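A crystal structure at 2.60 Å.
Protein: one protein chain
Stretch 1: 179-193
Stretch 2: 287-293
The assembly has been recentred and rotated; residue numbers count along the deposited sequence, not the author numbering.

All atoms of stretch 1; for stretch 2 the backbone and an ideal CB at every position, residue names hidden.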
ATOM      1  N   ASP B 179     -24.734  -6.789  -1.486  1.00 29.32           N
ATOM      2  CA  ASP B 179     -24.170  -5.723  -0.672  1.00 25.95           C
ATOM      3  C   ASP B 179     -25.271  -5.126   0.196  1.00 27.66           C
ATOM      4  O   ASP B 179     -26.431  -5.547   0.148  1.00 28.58           O
ATOM      5  CB  ASP B 179     -23.501  -4.661  -1.553  1.00 26.35           C
ATOM      6  CG  ASP B 179     -24.435  -4.110  -2.611  1.00 31.53           C
ATOM      7  OD1 ASP B 179     -25.553  -3.676  -2.256  1.00 36.63           O
ATOM      8  OD2 ASP B 179     -24.048  -4.105  -3.799  1.00 31.67           O
ATOM      9  N   LEU B 180     -24.897  -4.128   0.998  1.00 30.26           N
ATOM     10  CA  LEU B 180     -25.834  -3.515   1.929  1.00 22.03           C
ATOM     11  C   LEU B 180     -26.739  -2.483   1.272  1.00 23.80           C
ATOM     12  O   LEU B 180     -27.803  -2.180   1.819  1.00 27.63           O
ATOM     13  CB  LEU B 180     -25.069  -2.858   3.078  1.00 21.21           C
ATOM     14  CG  LEU B 180     -25.520  -3.236   4.487  1.00 20.84           C
ATOM     15  CD1 LEU B 180     -25.452  -4.734   4.698  1.00 23.30           C
ATOM     16  CD2 LEU B 180     -24.664  -2.517   5.518  1.00 35.53           C
ATOM     17  N   GLU B 181     -26.338  -1.919   0.130  1.00 24.93           N
ATOM     18  CA  GLU B 181     -27.194  -0.949  -0.540  1.00 22.77           C
ATOM     19  C   GLU B 181     -28.482  -1.603  -1.014  1.00 23.46           C
ATOM     20  O   GLU B 181     -29.578  -1.076  -0.793  1.00 28.32           O
ATOM     21  CB  GLU B 181     -26.459  -0.317  -1.720  1.00 25.11           C
ATOM     22  CG  GLU B 181     -27.142   0.933  -2.257  1.00 33.71           C
ATOM     23  CD  GLU B 181     -27.111   1.013  -3.769  1.00 39.89           C
ATOM     24  OE1 GLU B 181     -26.343   1.842  -4.308  1.00 27.89           O
ATOM     25  OE2 GLU B 181     -27.845   0.235  -4.415  1.00 44.70           O
ATOM     26  N   MET B 182     -28.369  -2.764  -1.660  1.00 26.45           N
ATOM     27  CA  MET B 182     -29.553  -3.413  -2.211  1.00 27.61           C
ATOM     28  C   MET B 182     -30.502  -3.878  -1.114  1.00 24.82           C
ATOM     29  O   MET B 182     -31.720  -3.901  -1.323  1.00 27.69           O
ATOM     30  CB  MET B 182     -29.143  -4.584  -3.104  1.00 36.02           C
ATOM     31  CG  MET B 182     -28.283  -5.636  -2.422  1.00 31.96           C
ATOM     32  SD  MET B 182     -27.722  -6.931  -3.553  1.00 45.32           S
ATOM     33  CE  MET B 182     -27.041  -5.970  -4.907  1.00 27.36           C
ATOM     34  N   LEU B 183     -29.977  -4.250   0.054  1.00 24.03           N
ATOM     35  CA  LEU B 183     -30.857  -4.548   1.177  1.00 23.73           C
ATOM     36  C   LEU B 183     -31.600  -3.294   1.621  1.00 23.16           C
ATOM     37  O   LEU B 183     -32.821  -3.316   1.821  1.00 24.61           O
ATOM     38  CB  LEU B 183     -30.055  -5.131   2.339  1.00 23.21           C
ATOM     39  CG  LEU B 183     -29.465  -6.530   2.166  1.00 23.83           C
ATOM     40  CD1 LEU B 183     -28.955  -7.037   3.508  1.00 23.74           C
ATOM     41  CD2 LEU B 183     -30.474  -7.496   1.584  1.00 24.84           C
ATOM     42  N   ILE B 184     -30.873  -2.184   1.772  1.00 22.52           N
ATOM     43  CA  ILE B 184     -31.492  -0.933   2.199  1.00 22.05           C
ATOM     44  C   ILE B 184     -32.528  -0.470   1.181  1.00 22.72           C
ATOM     45  O   ILE B 184     -33.606   0.012   1.548  1.00 29.48           O
ATOM     46  CB  ILE B 184     -30.408   0.137   2.432  1.00 21.42           C
ATOM     47  CG1 ILE B 184     -29.551  -0.245   3.644  1.00 20.79           C
ATOM     48  CG2 ILE B 184     -31.048   1.507   2.616  1.00 21.16           C
ATOM     49  CD1 ILE B 184     -28.287   0.571   3.802  1.00 20.34           C
ATOM     50  N   ARG B 185     -32.220  -0.601  -0.112  1.00 25.47           N
ATOM     51  CA  ARG B 185     -33.154  -0.141  -1.134  1.00 25.81           C
ATOM     52  C   ARG B 185     -34.388  -1.032  -1.219  1.00 29.23           C
ATOM     53  O   ARG B 185     -35.458  -0.564  -1.625  1.00 42.73           O
ATOM     54  CB  ARG B 185     -32.467  -0.084  -2.500  1.00 31.86           C
ATOM     55  CG  ARG B 185     -31.426   1.017  -2.653  1.00 37.12           C
ATOM     56  CD  ARG B 185     -30.876   1.053  -4.075  1.00 46.23           C
ATOM     57  NE  ARG B 185     -31.794   1.708  -5.006  1.00 53.11           N
ATOM     58  CZ  ARG B 185     -31.604   2.913  -5.542  1.00 63.83           C
ATOM     59  NH1 ARG B 185     -32.510   3.410  -6.374  1.00 82.21           N
ATOM     60  NH2 ARG B 185     -30.514   3.618  -5.265  1.00 65.29           N
ATOM     61  N   ASP B 186     -34.267  -2.307  -0.841  1.00 26.87           N
ATOM     62  CA  ASP B 186     -35.363  -3.269  -0.982  1.00 32.00           C
ATOM     63  C   ASP B 186     -36.356  -3.074   0.165  1.00 31.02           C
ATOM     64  O   ASP B 186     -36.492  -3.893   1.076  1.00 36.83           O
ATOM     65  CB  ASP B 186     -34.819  -4.692  -1.017  1.00 32.43           C
ATOM     66  CG  ASP B 186     -35.829  -5.696  -1.547  1.00 30.26           C
ATOM     67  OD1 ASP B 186     -35.401  -6.782  -2.003  1.00 28.13           O
ATOM     68  OD2 ASP B 186     -37.041  -5.380  -1.551  1.00 29.60           O
ATOM     69  N   VAL B 187     -37.072  -1.949   0.098  1.00 33.87           N
ATOM     70  CA  VAL B 187     -38.013  -1.605   1.153  1.00 27.07           C
ATOM     71  C   VAL B 187     -39.250  -2.489   1.116  1.00 26.11           C
ATOM     72  O   VAL B 187     -39.926  -2.649   2.138  1.00 25.25           O
ATOM     73  CB  VAL B 187     -38.413  -0.121   1.038  1.00 24.63           C
ATOM     74  CG1 VAL B 187     -39.502   0.221   2.041  1.00 42.29           C
ATOM     75  CG2 VAL B 187     -37.201   0.770   1.239  1.00 23.71           C
ATOM     76  N   GLU B 188     -39.565  -3.080  -0.032  1.00 34.52           N
ATOM     77  CA  GLU B 188     -40.799  -3.848  -0.137  1.00 30.79           C
ATOM     78  C   GLU B 188     -40.665  -5.244   0.460  1.00 29.75           C
ATOM     79  O   GLU B 188     -41.633  -5.756   1.031  1.00 33.26           O
ATOM     80  CB  GLU B 188     -41.230  -3.924  -1.603  1.00 38.98           C
ATOM     81  CG  GLU B 188     -42.633  -4.461  -1.837  1.00 42.78           C
ATOM     82  CD  GLU B 188     -42.666  -5.966  -1.999  1.00 43.63           C
ATOM     83  OE1 GLU B 188     -43.337  -6.643  -1.192  1.00 43.88           O
ATOM     84  OE2 GLU B 188     -42.047  -6.468  -2.961  1.00 50.90           O
ATOM     85  N   ARG B 189     -39.490  -5.865   0.367  1.00 35.66           N
ATOM     86  CA  ARG B 189     -39.325  -7.263   0.749  1.00 35.01           C
ATOM     87  C   ARG B 189     -38.355  -7.501   1.898  1.00 34.24           C
ATOM     88  O   ARG B 189     -38.508  -8.500   2.603  1.00 44.23           O
ATOM     89  CB  ARG B 189     -38.870  -8.083  -0.473  1.00 38.12           C
ATOM     90  CG  ARG B 189     -39.803  -7.922  -1.672  1.00 45.85           C
ATOM     91  CD  ARG B 189     -39.403  -8.772  -2.878  1.00 46.38           C
ATOM     92  NE  ARG B 189     -38.123  -8.366  -3.453  1.00 64.66           N
ATOM     93  CZ  ARG B 189     -37.608  -8.873  -4.570  1.00 64.56           C
ATOM     94  NH1 ARG B 189     -36.436  -8.439  -5.016  1.00 65.40           N
ATOM     95  NH2 ARG B 189     -38.262  -9.811  -5.245  1.00 61.58           N
ATOM     96  N   VAL B 190     -37.369  -6.634   2.111  1.00 26.20           N
ATOM     97  CA  VAL B 190     -36.339  -6.850   3.124  1.00 25.43           C
ATOM     98  C   VAL B 190     -36.715  -6.094   4.390  1.00 28.47           C
ATOM     99  O   VAL B 190     -36.894  -4.870   4.364  1.00 29.69           O
ATOM    100  CB  VAL B 190     -34.954  -6.411   2.624  1.00 24.99           C
ATOM    101  CG1 VAL B 190     -33.969  -6.383   3.775  1.00 24.14           C
ATOM    102  CG2 VAL B 190     -34.461  -7.345   1.542  1.00 27.21           C
ATOM    103  N   ARG B 191     -36.794  -6.819   5.506  1.00 33.22           N
ATOM    104  CA  ARG B 191     -37.132  -6.258   6.808  1.00 25.90           C
ATOM    105  C   ARG B 191     -35.949  -6.433   7.750  1.00 25.76           C
ATOM    106  O   ARG B 191     -35.478  -7.558   7.953  1.00 24.37           O
ATOM    107  CB  ARG B 191     -38.369  -6.943   7.396  1.00 26.56           C
ATOM    108  CG  ARG B 191     -39.648  -6.758   6.600  1.00 25.04           C
ATOM    109  CD  ARG B 191     -40.435  -5.555   7.090  1.00 24.46           C
ATOM    110  NE  ARG B 191     -39.855  -4.302   6.621  1.00 23.76           N
ATOM    111  CZ  ARG B 191     -40.003  -3.828   5.388  1.00 24.10           C
ATOM    112  NH1 ARG B 191     -39.441  -2.678   5.054  1.00 29.96           N
ATOM    113  NH2 ARG B 191     -40.709  -4.504   4.489  1.00 25.97           N
ATOM    114  N   TYR B 192     -35.480  -5.331   8.337  1.00 24.24           N
ATOM    115  CA  TYR B 192     -34.410  -5.388   9.324  1.00 27.12           C
ATOM    116  C   TYR B 192     -34.675  -4.367  10.420  1.00 31.76           C
ATOM    117  O   TYR B 192     -35.342  -3.353  10.199  1.00 37.06           O
ATOM    118  CB  TYR B 192     -33.027  -5.156   8.689  1.00 29.87           C
ATOM    119  CG  TYR B 192     -32.742  -3.748   8.215  1.00 22.03           C
ATOM    120  CD1 TYR B 192     -32.321  -2.764   9.101  1.00 23.26           C
ATOM    121  CD2 TYR B 192     -32.859  -3.411   6.872  1.00 21.36           C
ATOM    122  CE1 TYR B 192     -32.045  -1.484   8.668  1.00 20.79           C
ATOM    123  CE2 TYR B 192     -32.587  -2.133   6.431  1.00 20.84           C
ATOM    124  CZ  TYR B 192     -32.180  -1.173   7.333  1.00 20.13           C
ATOM    125  OH  TYR B 192     -31.906   0.100   6.898  1.00 22.02           O
ATOM    126  N   GLY B 193     -34.141  -4.650  11.610  1.00 27.03           N
ATOM    127  CA  GLY B 193     -34.390  -3.823  12.774  1.00 20.58           C
ATOM    128  C   GLY B 193     -33.129  -3.271  13.404  1.00 20.05           C
ATOM    129  O   GLY B 193     -32.049  -3.349  12.815  1.00 28.71           O
ATOM    130  N   UNK B 287     -26.346   6.572   9.529  1.00 21.12           N
ATOM    131  CA  UNK B 287     -27.586   7.330   9.400  1.00 21.45           C
ATOM    132  C   UNK B 287     -28.454   6.773   8.284  1.00 21.03           C
ATOM    133  O   UNK B 287     -29.679   6.688   8.427  1.00 21.63           O
ATOM    134  CB  UNK B 287     -27.285   8.808   9.143  1.00 21.45           C
ATOM    135  N   UNK B 288     -27.843   6.404   7.157  1.00 21.38           N
ATOM    136  CA  UNK B 288     -28.614   5.854   6.048  1.00 23.93           C
ATOM    137  C   UNK B 288     -29.290   4.543   6.423  1.00 25.12           C
ATOM    138  O   UNK B 288     -30.389   4.250   5.938  1.00 29.83           O
ATOM    139  CB  UNK B 288     -27.710   5.643   4.831  1.00 23.93           C
ATOM    140  N   UNK B 289     -28.649   3.734   7.270  1.00 21.66           N
ATOM    141  CA  UNK B 289     -29.270   2.486   7.704  1.00 19.80           C
ATOM    142  C   UNK B 289     -30.525   2.753   8.523  1.00 21.74           C
ATOM    143  O   UNK B 289     -31.520   2.030   8.402  1.00 23.88           O
ATOM    144  CB  UNK B 289     -28.279   1.652   8.519  1.00 19.80           C
ATOM    145  N   UNK B 290     -30.501   3.797   9.355  1.00 27.81           N
ATOM    146  CA  UNK B 290     -31.606   4.040  10.276  1.00 21.27           C
ATOM    147  C   UNK B 290     -32.840   4.524   9.525  1.00 21.44           C
ATOM    148  O   UNK B 290     -33.963   4.090   9.812  1.00 28.97           O
ATOM    149  CB  UNK B 290     -31.201   5.061  11.341  1.00 21.27           C
ATOM    150  N   UNK B 291     -32.664   5.434   8.564  1.00 21.41           N
ATOM    151  CA  UNK B 291     -33.788   5.970   7.808  1.00 23.79           C
ATOM    152  C   UNK B 291     -33.968   5.290   6.455  1.00 28.59           C
ATOM    153  O   UNK B 291     -34.886   5.652   5.707  1.00 30.32           O
ATOM    154  CB  UNK B 291     -33.604   7.475   7.605  1.00 23.79           C
ATOM    155  N   UNK B 292     -33.113   4.323   6.110  1.00 24.28           N
ATOM    156  CA  UNK B 292     -33.219   3.589   4.845  1.00 28.76           C
ATOM    157  C   UNK B 292     -33.278   4.534   3.649  1.00 35.08           C
ATOM    158  O   UNK B 292     -33.964   4.272   2.657  1.00 37.03           O
ATOM    159  CB  UNK B 292     -34.457   2.690   4.857  1.00 28.76           C
ATOM    160  N   UNK B 293     -32.559   5.648   3.745  1.00 27.32           N
ATOM    161  CA  UNK B 293     -32.366   6.550   2.621  1.00 24.26           C
ATOM    162  C   UNK B 293     -31.148   7.412   2.917  1.00 30.11           C
ATOM    163  O   UNK B 293     -30.794   7.608   4.086  1.00 26.50           O
ATOM    164  CB  UNK B 293     -33.608   7.408   2.371  1.00 24.26           C
TER

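Position 287 lies in the helix, and its ideal CB has no atom of stretch 1 within 5.5 Å. Stretch 1 therefore places no demand on it, and many residues would serve; it is Ala287.

At 288 the CA-to-CB bond points sideways, and the ideal CB is 5.2 Å from Ile184 CD1. A side chain of moderate length could lay its aliphatic part against that isoleucine, whether it ended in a methyl or a polar group. The residue is Glu288, extended with chi1 and chi2 both t; its CG comes within 4.5 Å of Ile184 CD1, and its carboxylate is hydrogen-bonded elsewhere in the structure.

Position 289 also starts sideways, with its ideal CB 4.8 Å from Ile184 CD1 and 4.3 Å from Tyr192 OH. Leu180, Ile184 and the tyrosine ring offer an apolar surface here, which leucine, methionine or isoleucine could cover. Leu289 does so: its CD2 packs 3.5 Å from Ile184 CD1, 4.3 Å from Leu180 CD2 and 4.3 Å from Tyr192 CZ. The backbone contributes separately, since Tyr192 OH donates a very short hydrogen bond of 2.5 Å to Leu289 O, although the hydroxyl's modelled place is less certain.

Positions 290 and 291 direct CB away from stretch 1, which leaves their choice open from this side. They are Ile290 and Ile291.

At 292 the chain leaves helical geometry with a positive phi (53°), a conformation that glycine or asparagine adopts readily. The surroundings argue for something longer. The ideal CB is 4.2 Å from Ile184 CG2, and beyond it the carbonyls of Leu183, Ile184, Asp186 and Val190 gather around a space between Val187 and Tyr192. So many acceptors call for a long donor: lysine could reach toward some of them, but a planar, multidentate arginine suits them better. Arg292 fills the site. Its NE donates to Ile184 O (3.1 Å), while NH1 and NH2 both donate to Val190 O, at 3.0 and 2.8 Å; NH1 also makes a weak bond to Leu183 O (2.8 Å). The guanidinium is sandwiched, with Tyr192 CE2 over one face and Val187 CA over the opposite one. This places Arg292 NH2 only 3.1 Å from Arg191 NH1, a meeting of like charges. Arg191 nevertheless has an acceptor of its own, as its NH1 and NH2 both donate to Val187 O, at 3.0 and 3.1 Å.

Position 293 points away again, so small or polar residues are as acceptable as larger ones; it is Ser293.

Stretch 2 (287-293) AELIIRS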
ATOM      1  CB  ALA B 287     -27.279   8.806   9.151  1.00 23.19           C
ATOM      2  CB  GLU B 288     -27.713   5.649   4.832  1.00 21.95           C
ATOM      3  CG  GLU B 288     -28.426   5.052   3.641  1.00 19.71           C
ATOM      4  CD  GLU B 288     -27.646   5.242   2.362  1.00 23.23           C
ATOM      5  OE1 GLU B 288     -28.025   4.638   1.335  1.00 28.23           O
ATOM      6  OE2 GLU B 288     -26.650   6.001   2.385  1.00 30.97           O
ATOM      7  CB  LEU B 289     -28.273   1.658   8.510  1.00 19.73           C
ATOM      8  CG  LEU B 289     -27.295   0.828   7.678  1.00 19.50           C
ATOM      9  CD1 LEU B 289     -26.097   0.416   8.517  1.00 25.11           C
ATOM     10  CD2 LEU B 289     -27.996  -0.392   7.107  1.00 19.13           C
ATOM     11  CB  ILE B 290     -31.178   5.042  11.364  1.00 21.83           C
ATOM     12  CG1 ILE B 290     -30.109   4.416  12.266  1.00 21.83           C
ATOM     13  CG2 ILE B 290     -32.385   5.476  12.177  1.00 32.33           C
ATOM     14  CD1 ILE B 290     -29.427   5.398  13.189  1.00 22.41           C
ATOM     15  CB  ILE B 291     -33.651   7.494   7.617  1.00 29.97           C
ATOM     16  CG1 ILE B 291     -32.403   7.840   6.804  1.00 31.80           C
ATOM     17  CG2 ILE B 291     -33.582   8.183   8.967  1.00 33.36           C
ATOM     18  CD1 ILE B 291     -32.415   9.252   6.251  1.00 27.94           C
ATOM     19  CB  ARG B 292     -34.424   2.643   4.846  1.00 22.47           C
ATOM     20  CG  ARG B 292     -34.150   1.335   5.563  1.00 20.30           C
ATOM     21  CD  ARG B 292     -35.265   0.321   5.373  1.00 29.01           C
ATOM     22  NE  ARG B 292     -34.974  -0.632   4.304  1.00 20.23           N
ATOM     23  CZ  ARG B 292     -35.521  -1.841   4.206  1.00 20.37           C
ATOM     24  NH1 ARG B 292     -35.191  -2.634   3.198  1.00 20.21           N
ATOM     25  NH2 ARG B 292     -36.389  -2.263   5.117  1.00 28.01           N
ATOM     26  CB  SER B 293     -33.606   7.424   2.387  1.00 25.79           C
ATOM     27  OG  SER B 293     -33.602   8.542   3.255  1.00 51.55           O
TER
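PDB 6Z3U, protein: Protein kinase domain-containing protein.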